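Local coordinates for probable acetyltransferase (Pseudomonas aeruginosa PAO1, PDB 2EUI), which probably transfers acyl groups, as a dimeric member of the GNAT acetyltransferase family whose substrate is not known, at residues 69-74 with 112-117. Sequence-based numbering, arbitrary orientation.
Sequences SFSSLS and AVRMRV
Methyl CG2 of V113 packs against S74 and S71. S74 OG lies 3.1 Å from V113 CG2 and 3.8 Å from V113 CG1, a methyl-to-hydroxyl van der Waals contact, while nonpolar S71 CB stands 4.4 Å from V113 CG2; at 2.80 Å resolution the shortest value proves no special closeness. CG2 makes the nearer approach because chi1 of V113, -171°, sets it anti to the carbonyl carbon and CG1 anti to the backbone N.

The polar approach is looser. R114 brings its guanidinium back toward the serines by a bend at chi3 (63°), yet NH1 of R114 remains 3.9 Å from OG of S71, too far for a hydrogen bond, and the hydroxyl lies oblique to the guanidinium plane. CG1 of the neighbouring V113 sits 3.5 Å over one guanidinium face, nearer its periphery than its centre.

In the mixed sheet of this GNAT-type fold, strand 76-86 lies between strands 60-71 and 112-120; backbone hydrogen bonds join V113 to R77 and S69 to V78. The turn after strand 60-71 thus meets the start of 112-120. The CA atoms of S71 and V113 are 7.7 Å apart, less than two regular strand spacings, consistent with the chain's corner at V113. R114 also pairs with an antiparallel strand of the second subunit, continuing the sheet across the dimer.

With 122 Å² buried and no hydrogen bond or salt bridge between the segments, the chemistry suggests a weak, mainly van der Waals association.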
loop_
_atom_site.group_PDB
_atom_site.type_symbol
_atom_site.label_atom_id
_atom_site.label_comp_id
_atom_site.label_asym_id
_atom_site.label_seq_id
_atom_site.Cartn_x
_atom_site.Cartn_y
_atom_site.Cartn_z
ATOM N N SER A 69 2.704 -4.287 -3.733
ATOM C CA SER A 69 2.540 -4.721 -2.349
ATOM C C SER A 69 2.451 -6.242 -2.248
ATOM O O SER A 69 2.600 -6.937 -3.247
ATOM C CB SER A 69 1.299 -4.081 -1.720
ATOM O OG SER A 69 1.341 -4.218 -0.303
ATOM N N PHE A 70 2.212 -6.751 -1.043
ATOM C CA PHE A 70 2.134 -8.197 -0.824
ATOM C C PHE A 70 1.137 -8.585 0.258
ATOM O O PHE A 70 0.733 -7.772 1.086
ATOM C CB PHE A 70 3.505 -8.760 -0.401
ATOM C CG PHE A 70 4.578 -8.606 -1.433
ATOM C CD1 PHE A 70 4.684 -9.500 -2.490
ATOM C CD2 PHE A 70 5.467 -7.543 -1.371
ATOM C CE1 PHE A 70 5.650 -9.330 -3.467
ATOM C CE2 PHE A 70 6.432 -7.371 -2.345
ATOM C CZ PHE A 70 6.520 -8.271 -3.393
ATOM N N SER A 71 0.757 -9.854 0.241
ATOM C CA SER A 71 -0.140 -10.414 1.238
ATOM C C SER A 71 0.702 -11.452 1.969
ATOM O O SER A 71 1.162 -12.425 1.368
ATOM C CB SER A 71 -1.339 -11.080 0.566
ATOM O OG SER A 71 -2.199 -11.630 1.547
ATOM N N SER A 72 0.935 -11.239 3.256
ATOM C CA SER A 72 1.748 -12.185 4.020
ATOM C C SER A 72 1.005 -13.502 4.178
ATOM O O SER A 72 1.612 -14.572 4.178
ATOM C CB SER A 72 2.098 -11.616 5.402
ATOM O OG SER A 72 2.968 -10.500 5.300
ATOM N N LEU A 73 -0.313 -13.411 4.299
ATOM C CA LEU A 73 -1.149 -14.581 4.455
ATOM C C LEU A 73 -1.047 -15.564 3.293
ATOM O O LEU A 73 -0.710 -16.727 3.505
ATOM C CB LEU A 73 -2.596 -14.146 4.660
ATOM C CG LEU A 73 -3.097 -14.205 6.104
ATOM C CD1 LEU A 73 -2.022 -13.725 7.051
ATOM C CD2 LEU A 73 -4.364 -13.382 6.242
ATOM N N SER A 74 -1.313 -15.114 2.069
ATOM C CA SER A 74 -1.253 -16.025 0.927
ATOM C C SER A 74 0.053 -15.981 0.150
ATOM O O SER A 74 0.146 -16.527 -0.946
ATOM C CB SER A 74 -2.439 -15.796 -0.031
ATOM O OG SER A 74 -2.330 -14.579 -0.737
ATOM N N ALA A 112 -1.289 -11.710 -8.984
ATOM C CA ALA A 112 -1.618 -10.940 -7.798
ATOM C C ALA A 112 -2.843 -11.580 -7.171
ATOM O O ALA A 112 -3.687 -12.114 -7.875
ATOM C CB ALA A 112 -1.915 -9.507 -8.178
ATOM N N VAL A 113 -2.936 -11.552 -5.849
ATOM C CA VAL A 113 -4.092 -12.129 -5.174
ATOM C C VAL A 113 -5.245 -11.178 -5.400
ATOM O O VAL A 113 -6.378 -11.588 -5.654
ATOM C CB VAL A 113 -3.889 -12.233 -3.640
ATOM C CG1 VAL A 113 -5.014 -13.049 -3.014
ATOM C CG2 VAL A 113 -2.547 -12.842 -3.333
ATOM N N ARG A 114 -4.939 -9.889 -5.309
ATOM C CA ARG A 114 -5.951 -8.857 -5.472
ATOM C C ARG A 114 -5.345 -7.498 -5.792
ATOM O O ARG A 114 -4.128 -7.332 -5.868
ATOM C CB ARG A 114 -6.771 -8.741 -4.181
ATOM C CG ARG A 114 -5.969 -8.203 -2.995
ATOM C CD ARG A 114 -6.763 -8.248 -1.708
ATOM N NE ARG A 114 -7.088 -9.622 -1.352
ATOM C CZ ARG A 114 -6.408 -10.362 -0.480
ATOM N NH1 ARG A 114 -5.353 -9.859 0.151
ATOM N NH2 ARG A 114 -6.777 -11.618 -0.260
HETATM N N MSE A 115 -6.234 -6.539 -5.987
HETATM C CA MSE A 115 -5.878 -5.167 -6.249
HETATM C C MSE A 115 -6.692 -4.461 -5.189
HETATM O O MSE A 115 -7.836 -4.841 -4.928
HETATM C CB MSE A 115 -6.348 -4.720 -7.627
HETATM C CG MSE A 115 -5.459 -5.126 -8.785
HETATM SE SE MSE A 115 -6.111 -4.302 -10.412
HETATM C CE MSE A 115 -5.005 -2.715 -10.435
ATOM N N ARG A 116 -6.102 -3.449 -4.570
ATOM C CA ARG A 116 -6.776 -2.698 -3.527
ATOM C C ARG A 116 -6.702 -1.215 -3.884
ATOM O O ARG A 116 -5.665 -0.721 -4.323
ATOM C CB ARG A 116 -6.095 -2.995 -2.181
ATOM C CG ARG A 116 -6.569 -2.166 -0.991
ATOM C CD ARG A 116 -5.932 -0.760 -0.963
ATOM N NE ARG A 116 -6.123 -0.069 0.317
ATOM C CZ ARG A 116 -5.613 -0.483 1.481
ATOM N NH1 ARG A 116 -4.873 -1.593 1.539
ATOM N NH2 ARG A 116 -5.836 0.216 2.591
ATOM N N VAL A 117 -7.816 -0.514 -3.719
ATOM C CA VAL A 117 -7.860 0.909 -4.014
ATOM C C VAL A 117 -8.459 1.657 -2.829
ATOM O O VAL A 117 -9.309 1.138 -2.114
ATOM C CB VAL A 117 -8.705 1.205 -5.293
ATOM C CG1 VAL A 117 -10.159 0.908 -5.032
ATOM C CG2 VAL A 117 -8.539 2.651 -5.709
#